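Local coordinates for putative type VI secretion protein (Escherichia coli, PDB 3U66), which forms part of the type VI secretion system as the inner-membrane-attached TssL (SciP) protein of the DotU family, its precise role still unsettled, at residues Glu10-Pro15 and Arg47-Glu52; Gln57-Ile62 and Val122-Cys127. All coordinates share one frame; numbering follows the deposited sequence.

Interaction 1. Residues Glu10-Pro15 and Arg47-Glu52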
loop_
_atom_site.group_PDB
_atom_site.type_symbol
_atom_site.label_atom_id
_atom_site.label_comp_id
_atom_site.label_asym_id
_atom_site.label_seq_id
_atom_site.Cartn_x
_atom_site.Cartn_y
_atom_site.Cartn_z
ATOM N N GLU A 10 -7.995 3.591 10.650
ATOM C CA GLU A 10 -7.743 4.718 9.744
ATOM C C GLU A 10 -7.051 5.860 10.499
ATOM O O GLU A 10 -6.101 6.449 9.978
ATOM C CB GLU A 10 -9.035 5.194 9.061
ATOM C CG GLU A 10 -9.503 4.285 7.937
ATOM C CD GLU A 10 -10.506 4.924 6.998
ATOM O OE1 GLU A 10 -10.087 5.461 5.949
ATOM O OE2 GLU A 10 -11.716 4.885 7.309
ATOM N N GLN A 11 -7.489 6.110 11.750
ATOM C CA GLN A 11 -6.953 7.085 12.706
ATOM C C GLN A 11 -5.439 6.868 12.916
ATOM O O GLN A 11 -4.697 7.846 13.036
ATOM C CB GLN A 11 -7.644 6.872 14.062
ATOM C CG GLN A 11 -8.605 7.943 14.535
ATOM C CD GLN A 11 -9.051 7.706 15.978
ATOM O OE1 GLN A 11 -8.476 6.901 16.742
ATOM N NE2 GLN A 11 -10.086 8.425 16.396
ATOM N N ILE A 12 -5.006 5.583 13.029
ATOM C CA ILE A 12 -3.611 5.161 13.240
ATOM C C ILE A 12 -2.752 5.462 11.992
ATOM O O ILE A 12 -1.609 5.905 12.128
ATOM C CB ILE A 12 -3.503 3.635 13.589
ATOM C CG1 ILE A 12 -4.587 3.084 14.542
ATOM C CG2 ILE A 12 -2.113 3.235 14.027
ATOM C CD1 ILE A 12 -4.571 3.512 16.015
ATOM N N PHE A 13 -3.280 5.166 10.789
ATOM C CA PHE A 13 -2.539 5.323 9.544
ATOM C C PHE A 13 -2.648 6.676 8.859
ATOM O O PHE A 13 -1.842 6.940 7.970
ATOM C CB PHE A 13 -2.857 4.178 8.568
ATOM C CG PHE A 13 -2.323 2.817 8.952
ATOM C CD1 PHE A 13 -0.963 2.534 8.865
ATOM C CD2 PHE A 13 -3.184 1.805 9.363
ATOM C CE1 PHE A 13 -0.474 1.272 9.213
ATOM C CE2 PHE A 13 -2.695 0.547 9.719
ATOM C CZ PHE A 13 -1.342 0.290 9.648
ATOM N N TYR A 14 -3.614 7.539 9.268
ATOM C CA TYR A 14 -3.809 8.878 8.679
ATOM C C TYR A 14 -2.529 9.729 8.578
ATOM O O TYR A 14 -2.238 10.188 7.475
ATOM C CB TYR A 14 -4.954 9.668 9.353
ATOM C CG TYR A 14 -6.327 9.442 8.768
ATOM C CD1 TYR A 14 -6.561 9.563 7.401
ATOM C CD2 TYR A 14 -7.431 9.223 9.594
ATOM C CE1 TYR A 14 -7.827 9.371 6.859
ATOM C CE2 TYR A 14 -8.704 9.027 9.067
ATOM C CZ TYR A 14 -8.897 9.104 7.698
ATOM O OH TYR A 14 -10.148 8.924 7.171
ATOM N N PRO A 15 -1.714 9.929 9.646
ATOM C CA PRO A 15 -0.482 10.727 9.475
ATOM C C PRO A 15 0.448 10.184 8.378
ATOM O O PRO A 15 0.957 10.955 7.559
ATOM C CB PRO A 15 0.174 10.667 10.864
ATOM C CG PRO A 15 -0.915 10.349 11.797
ATOM C CD PRO A 15 -1.824 9.432 11.036
ATOM N N ARG A 47 2.256 0.095 14.951
ATOM C CA ARG A 47 2.364 -1.249 15.527
ATOM C C ARG A 47 1.854 -1.285 16.981
ATOM O O ARG A 47 1.002 -2.114 17.311
ATOM C CB ARG A 47 3.820 -1.746 15.450
ATOM C CG ARG A 47 3.962 -3.269 15.459
ATOM C CD ARG A 47 5.128 -3.747 16.300
ATOM N NE ARG A 47 6.430 -3.431 15.705
ATOM C CZ ARG A 47 7.267 -2.502 16.162
ATOM N NH1 ARG A 47 6.944 -1.773 17.225
ATOM N NH2 ARG A 47 8.429 -2.295 15.562
ATOM N N GLU A 48 2.360 -0.371 17.833
ATOM C CA GLU A 48 1.994 -0.248 19.246
ATOM C C GLU A 48 0.529 0.150 19.410
ATOM O O GLU A 48 -0.150 -0.385 20.286
ATOM C CB GLU A 48 2.911 0.764 19.954
ATOM N N GLU A 49 0.037 1.067 18.554
ATOM C CA GLU A 49 -1.346 1.550 18.573
ATOM C C GLU A 49 -2.369 0.483 18.158
ATOM O O GLU A 49 -3.387 0.331 18.839
ATOM C CB GLU A 49 -1.482 2.826 17.739
ATOM C CG GLU A 49 -1.719 4.064 18.581
ATOM C CD GLU A 49 -1.451 5.399 17.914
ATOM O OE1 GLU A 49 -1.919 5.618 16.775
ATOM O OE2 GLU A 49 -0.824 6.257 18.573
ATOM N N LEU A 50 -2.087 -0.270 17.065
ATOM C CA LEU A 50 -2.945 -1.362 16.578
ATOM C C LEU A 50 -3.100 -2.446 17.644
ATOM O O LEU A 50 -4.214 -2.928 17.860
ATOM C CB LEU A 50 -2.410 -1.976 15.268
ATOM C CG LEU A 50 -2.614 -1.167 13.986
ATOM C CD1 LEU A 50 -1.648 -1.610 12.917
ATOM C CD2 LEU A 50 -4.050 -1.249 13.482
ATOM N N ALA A 51 -1.993 -2.794 18.331
ATOM C CA ALA A 51 -1.974 -3.767 19.421
ATOM C C ALA A 51 -2.805 -3.272 20.619
ATOM O O ALA A 51 -3.550 -4.063 21.201
ATOM C CB ALA A 51 -0.541 -4.052 19.844
ATOM N N GLU A 52 -2.712 -1.955 20.951
ATOM C CA GLU A 52 -3.470 -1.308 22.035
ATOM C C GLU A 52 -4.966 -1.232 21.699
ATOM O O GLU A 52 -5.813 -1.365 22.589
ATOM C CB GLU A 52 -2.923 0.096 22.330
ATOM C CG GLU A 52 -1.711 0.110 23.246
HETATM O O HOH W 1 -0.335 6.012 14.593
#
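I12 lies against E49, and F13 meets L50, where helix 7-24 runs alongside helix 32-52 in nearly opposite direction; the axes of these short segments make an angle of 172° and come within 10.0 Å.

The apolar contacts do most of the joining. I12 points across the gap and slides past E49 in the opposite sense, using both its branches: CD1 of I12 is 3.6 Å from CB of E49, and CG2 touches the same methylene. With CG1 anti to the carbonyl carbon (chi1 -40°) and CG2 anti to the backbone N, the isoleucine spreads these two methyl groups over the start of the glutamate chain. Cutting I12 back to an alanine is likely to strip the E49 methylenes of their apolar cover and leave a gap between the helices. Deeper in, CD1 of L50 approaches the ring of F13 obliquely, 3.8 Å from CZ, the two side chains crossing at about a right angle. A leucine suits this site because its branched end reaches the ring, which also meets F67 of helix 57-76.

The polar link is made by water. One molecule donates to the carbonyl O of I12 at 2.8 Å and to OE1 of E49 at 2.7 Å, tying backbone to carboxylate. That OE1 also sits by both isoleucine methyls, 3.5 Å from CD1 of I12, and still takes the water's hydrogen bond.

Glutamate therefore serves twice, packing on isoleucine and binding water at the partly exposed margin. The chemistry is that of an amphipathic antiparallel helix pair, greasy toward the bundle interior and hydrated toward its outside.

Interaction 2. Residues Gln57-Ile62 and Val122-Cys127; sequences QKSSDI and VAVLTC
The first turn of helix 57-76 comes closest to the first turn of helix 122-133 at S59 and V124, whose CA atoms are 6.3 Å apart. V124 is the residue that reaches across, its CB directed at the other helix, and its two methyl groups divide the work. CG2 of V124 rests 3.6 Å from CB of S59, while CG1 of V124 lies 3.7 Å from CG1 of I62, one turn farther along. Because CG1 of V124 is anti to its backbone N (chi1 171°) and CG2 is anti to the carbonyl carbon, the fork opens toward both partners.

I62 crosses V124 at about a right angle and also brings CG2 against CG1 of the valine, so the isoleucine presents two of its carbons to one methyl. Beta-branched residues suit this place: the branch at CB gives V124 two methyls close to the backbone, one for each partner, and lets I62 offer CG1 and CG2 together. S59 suits the close approach because it is small. Its CB does the packing, while its hydroxyl is hydrogen-bonded to OG of S56, just before the helix.

Within 122-127, T126 turns its hydroxyl back to its own helix. OG1 of T126 donates to O of V122 at 2.8 Å from above the carbonyl plane, 41° out of it, and the same oxygen accepts the backbone N of T126. Two bonds thus grip one carbonyl, and the buried hydroxyl is satisfied inside its own turn.

Around this joint, helix 103-115 closes one flank, with R110 touching I62 and Q114 touching V124. Helix 7-24 packs on A123, T126 and C127, through A9, E10, F13 and W17, placing 122-133 between several helices of this all-helical domain.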
loop_
_atom_site.group_PDB
_atom_site.type_symbol
_atom_site.label_atom_id
_atom_site.label_comp_id
_atom_site.label_asym_id
_atom_site.label_seq_id
_atom_site.Cartn_x
_atom_site.Cartn_y
_atom_site.Cartn_z
ATOM N N GLN A 57 -2.268 -9.901 15.891
ATOM C CA GLN A 57 -0.975 -9.803 15.222
ATOM C C GLN A 57 -1.140 -9.981 13.709
ATOM O O GLN A 57 -0.526 -9.249 12.936
ATOM C CB GLN A 57 0.003 -10.837 15.783
ATOM C CG GLN A 57 1.410 -10.286 15.984
ATOM C CD GLN A 57 1.813 -10.217 17.433
ATOM O OE1 GLN A 57 0.998 -10.430 18.326
ATOM N NE2 GLN A 57 3.085 -9.947 17.685
ATOM N N LYS A 58 -2.002 -10.930 13.307
ATOM C CA LYS A 58 -2.344 -11.290 11.931
ATOM C C LYS A 58 -2.757 -10.062 11.114
ATOM O O LYS A 58 -2.160 -9.773 10.080
ATOM C CB LYS A 58 -3.527 -12.274 11.945
ATOM C CG LYS A 58 -3.173 -13.737 12.179
ATOM C CD LYS A 58 -4.333 -14.701 11.881
ATOM C CE LYS A 58 -4.802 -14.698 10.443
ATOM N NZ LYS A 58 -3.718 -15.046 9.483
ATOM N N SER A 59 -3.804 -9.366 11.582
ATOM C CA SER A 59 -4.370 -8.154 10.990
ATOM C C SER A 59 -3.450 -6.917 11.073
ATOM O O SER A 59 -3.309 -6.181 10.092
ATOM C CB SER A 59 -5.700 -7.838 11.666
ATOM O OG SER A 59 -6.485 -9.005 11.819
ATOM N N SER A 60 -2.779 -6.713 12.221
ATOM C CA SER A 60 -1.794 -5.650 12.418
ATOM C C SER A 60 -0.662 -5.802 11.410
ATOM O O SER A 60 -0.344 -4.832 10.727
ATOM C CB SER A 60 -1.243 -5.681 13.838
ATOM O OG SER A 60 -2.265 -5.523 14.807
ATOM N N ASP A 61 -0.150 -7.046 11.234
ATOM C CA ASP A 61 0.915 -7.358 10.289
ATOM C C ASP A 61 0.568 -7.146 8.818
ATOM O O ASP A 61 1.416 -6.646 8.095
ATOM C CB ASP A 61 1.577 -8.711 10.588
ATOM C CG ASP A 61 2.386 -8.748 11.885
ATOM O OD1 ASP A 61 3.019 -7.709 12.235
ATOM O OD2 ASP A 61 2.407 -9.813 12.542
ATOM N N ILE A 62 -0.663 -7.477 8.379
ATOM C CA ILE A 62 -1.096 -7.224 6.993
ATOM C C ILE A 62 -1.265 -5.708 6.742
ATOM O O ILE A 62 -0.773 -5.190 5.729
ATOM C CB ILE A 62 -2.279 -8.128 6.474
ATOM C CG1 ILE A 62 -2.940 -7.599 5.179
ATOM C CG2 ILE A 62 -3.350 -8.323 7.507
ATOM C CD1 ILE A 62 -2.126 -7.571 3.952
ATOM N N VAL A 122 -12.871 -6.129 8.194
ATOM C CA VAL A 122 -13.263 -4.913 7.480
ATOM C C VAL A 122 -12.148 -3.838 7.530
ATOM O O VAL A 122 -11.863 -3.206 6.508
ATOM C CB VAL A 122 -14.678 -4.419 7.909
ATOM C CG1 VAL A 122 -14.744 -4.077 9.398
ATOM C CG2 VAL A 122 -15.162 -3.254 7.051
ATOM N N ALA A 123 -11.464 -3.715 8.690
ATOM C CA ALA A 123 -10.343 -2.794 8.905
ATOM C C ALA A 123 -9.167 -3.090 7.956
ATOM O O ALA A 123 -8.622 -2.154 7.366
ATOM C CB ALA A 123 -9.900 -2.838 10.359
ATOM N N VAL A 124 -8.829 -4.389 7.765
ATOM C CA VAL A 124 -7.770 -4.859 6.862
ATOM C C VAL A 124 -8.131 -4.486 5.417
ATOM O O VAL A 124 -7.295 -3.899 4.733
ATOM C CB VAL A 124 -7.484 -6.381 7.050
ATOM C CG1 VAL A 124 -6.540 -6.931 5.978
ATOM C CG2 VAL A 124 -6.938 -6.667 8.445
ATOM N N LEU A 125 -9.381 -4.783 4.979
ATOM C CA LEU A 125 -9.903 -4.470 3.639
ATOM C C LEU A 125 -9.886 -2.979 3.363
ATOM O O LEU A 125 -9.693 -2.583 2.211
ATOM C CB LEU A 125 -11.347 -4.983 3.436
ATOM C CG LEU A 125 -11.620 -6.489 3.347
ATOM C CD1 LEU A 125 -13.049 -6.728 2.956
ATOM C CD2 LEU A 125 -10.711 -7.181 2.356
ATOM N N THR A 126 -10.129 -2.154 4.411
ATOM C CA THR A 126 -10.128 -0.694 4.317
ATOM C C THR A 126 -8.716 -0.221 3.991
ATOM O O THR A 126 -8.531 0.530 3.031
ATOM C CB THR A 126 -10.716 -0.068 5.596
ATOM O OG1 THR A 126 -12.058 -0.535 5.766
ATOM C CG2 THR A 126 -10.683 1.463 5.581
ATOM N N CYS A 127 -7.725 -0.706 4.758
ATOM C CA CYS A 127 -6.316 -0.365 4.589
ATOM C C CYS A 127 -5.770 -0.763 3.225
ATOM O O CYS A 127 -5.017 0.008 2.634
ATOM C CB CYS A 127 -5.490 -0.946 5.726
ATOM S SG CYS A 127 -5.788 -0.140 7.317
#

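Interaction 1 closes before interaction 2 opens along the chain, yet their centres lie only about 11 Å apart, on the same side of the chain's centre. Four different helices are involved, 7-24 and 32-52 in the first and 57-76 and 122-133 in the second, and 32-52 is followed directly by 57-76. The two contacts touch each other: L50 CB packs 3.6 Å from S60 OG, and F13 CD2 lies 3.8 Å from C127 SG. F13 thus extends the packing from one pair to the other. Together they join early helices to a much later one, consistent with the four helices packing together in one part of the helical cytoplasmic domain.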